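Local structure of uncharacterized protein YacP (Bacillus subtilis, 5MQ8) at residues 128-131 / 132-136. The protein is an endoribonuclease with a YacP-like NYN domain of the PIN clan that takes part in ribosome-dependent mRNA decay. Numbering follows the deposited sequence.
Sequences VETI and ERRIE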
loop_
_atom_site.group_PDB
_atom_site.type_symbol
_atom_site.label_atom_id
_atom_site.label_comp_id
_atom_site.label_asym_id
_atom_site.label_seq_id
_atom_site.Cartn_x
_atom_site.Cartn_y
_atom_site.Cartn_z
ATOM N N VAL A 128 -6.531 9.502 -16.085
ATOM C CA VAL A 128 -6.182 8.433 -15.145
ATOM C C VAL A 128 -4.717 8.549 -14.688
ATOM O O VAL A 128 -4.454 8.456 -13.492
ATOM C CB VAL A 128 -6.547 7.021 -15.711
ATOM C CG1 VAL A 128 -5.822 5.904 -14.975
ATOM C CG2 VAL A 128 -8.059 6.789 -15.686
ATOM N N GLU A 129 -3.772 8.770 -15.627
ATOM C CA GLU A 129 -2.351 8.892 -15.297
ATOM C C GLU A 129 -2.045 10.076 -14.378
ATOM O O GLU A 129 -1.247 9.927 -13.449
ATOM C CB GLU A 129 -1.476 8.909 -16.557
ATOM C CG GLU A 129 -1.362 7.526 -17.184
ATOM C CD GLU A 129 -0.621 7.411 -18.505
ATOM O OE1 GLU A 129 -0.549 8.419 -19.245
ATOM O OE2 GLU A 129 -0.151 6.293 -18.820
ATOM N N THR A 130 -2.724 11.219 -14.596
ATOM C CA THR A 130 -2.588 12.447 -13.786
ATOM C C THR A 130 -3.134 12.202 -12.369
ATOM O O THR A 130 -2.460 12.551 -11.402
ATOM C CB THR A 130 -3.293 13.646 -14.496
ATOM O OG1 THR A 130 -2.676 13.913 -15.741
ATOM C CG2 THR A 130 -3.358 14.896 -13.664
ATOM N N ILE A 131 -4.362 11.630 -12.269
ATOM C CA ILE A 131 -5.048 11.300 -11.006
ATOM C C ILE A 131 -4.214 10.313 -10.163
ATOM O O ILE A 131 -4.049 10.538 -8.969
ATOM C CB ILE A 131 -6.506 10.820 -11.263
ATOM C CG1 ILE A 131 -7.395 12.001 -11.703
ATOM C CG2 ILE A 131 -7.098 10.108 -10.039
ATOM C CD1 ILE A 131 -8.736 11.645 -12.322
ATOM N N GLU A 132 -3.644 9.274 -10.799
ATOM C CA GLU A 132 -2.779 8.284 -10.159
ATOM C C GLU A 132 -1.584 8.968 -9.469
ATOM O O GLU A 132 -1.286 8.667 -8.312
ATOM C CB GLU A 132 -2.209 7.319 -11.206
ATOM C CG GLU A 132 -2.964 6.025 -11.409
ATOM C CD GLU A 132 -2.202 5.044 -12.282
ATOM O OE1 GLU A 132 -1.898 5.396 -13.445
ATOM O OE2 GLU A 132 -1.868 3.941 -11.787
ATOM N N ARG A 133 -0.879 9.845 -10.214
ATOM C CA ARG A 133 0.299 10.571 -9.740
ATOM C C ARG A 133 -0.034 11.529 -8.620
ATOM O O ARG A 133 0.755 11.650 -7.686
ATOM C CB ARG A 133 1.000 11.304 -10.899
ATOM C CG ARG A 133 1.877 10.388 -11.750
ATOM C CD ARG A 133 2.741 11.171 -12.737
ATOM N NE ARG A 133 1.977 11.679 -13.885
ATOM C CZ ARG A 133 1.828 11.032 -15.040
ATOM N NH1 ARG A 133 2.387 9.841 -15.221
ATOM N NH2 ARG A 133 1.115 11.570 -16.021
ATOM N N ARG A 134 -1.207 12.180 -8.702
ATOM C CA ARG A 134 -1.690 13.135 -7.715
ATOM C C ARG A 134 -2.029 12.438 -6.407
ATOM O O ARG A 134 -1.619 12.919 -5.346
ATOM C CB ARG A 134 -2.898 13.921 -8.250
ATOM C CG ARG A 134 -2.625 15.417 -8.395
ATOM C CD ARG A 134 -3.647 16.119 -9.274
ATOM N NE ARG A 134 -3.000 16.921 -10.319
ATOM C CZ ARG A 134 -3.637 17.457 -11.355
ATOM N NH1 ARG A 134 -4.942 17.281 -11.505
ATOM N NH2 ARG A 134 -2.969 18.160 -12.260
ATOM N N ILE A 135 -2.769 11.297 -6.475
ATOM C CA ILE A 135 -3.140 10.523 -5.290
ATOM C C ILE A 135 -1.878 10.041 -4.576
ATOM O O ILE A 135 -1.781 10.210 -3.361
ATOM C CB ILE A 135 -4.143 9.367 -5.596
ATOM C CG1 ILE A 135 -5.511 9.921 -6.008
ATOM C CG2 ILE A 135 -4.282 8.402 -4.397
ATOM C CD1 ILE A 135 -6.474 8.869 -6.581
ATOM N N GLU A 136 -0.906 9.500 -5.343
ATOM C CA GLU A 136 0.369 8.999 -4.828
ATOM C C GLU A 136 1.153 10.085 -4.099
ATOM O O GLU A 136 1.658 9.823 -3.005
ATOM C CB GLU A 136 1.219 8.378 -5.941
ATOM C CG GLU A 136 0.851 6.944 -6.265
ATOM C CD GLU A 136 1.753 6.230 -7.255
ATOM O OE1 GLU A 136 2.995 6.370 -7.154
ATOM O OE2 GLU A 136 1.213 5.477 -8.095
#
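I131 and I135 meet on the buried side of helix 121-145, one turn apart. The CD1 methyl of I135 lies 3.7 Å from CG2 of I131. CG1 of I135 stands anti to its own carbonyl carbon (chi1 -68°), which turns the chain back along the helix and brings CG1 to 3.4 Å from I131 O. That same oxygen accepts a hydrogen bond from I135 N at 2.9 Å with an N-H...O angle of 166°. I131 also packs on Y40 and Y43 of helix 23-44, while I135 packs on F161 of the second subunit. The isoleucine pair is therefore shared between the intrachain helix packing and the dimer contact.

The other side faces solvent: R133 and R134 are exposed, unlike buried I131 and I135. R134 lays one face of its guanidinium over T130, with the CG2 methyl 3.5 Å from CZ. The touching group is a methyl, so this is packing; the T130 hydroxyl hydrogen-bonds to R126 O, one turn back. R133 is bent at chi3 (-75°) and folds back over the preceding turn. Its guanidinium sits with E129 O above its centre, 3.6 Å from CZ. The charged ends of E129 and R133 do not touch: E129 OE1 and R133 NH2 are 4.8 Å apart.

E132 borders the packed side. Its extended chain passes V128 O, which also accepts a hydrogen bond from E132 N at 2.9 Å. Its OE2 forms a salt bridge with K36 of helix 23-44.

The four i to i+4 backbone bonds are those of a regular alpha-helix. The side chains add packing, with a methyl and a carbonyl oxygen over guanidinium faces, but no salt bridge. E132 with K36 ties the helix to its neighbour; E136 with R140 pairs farther along it.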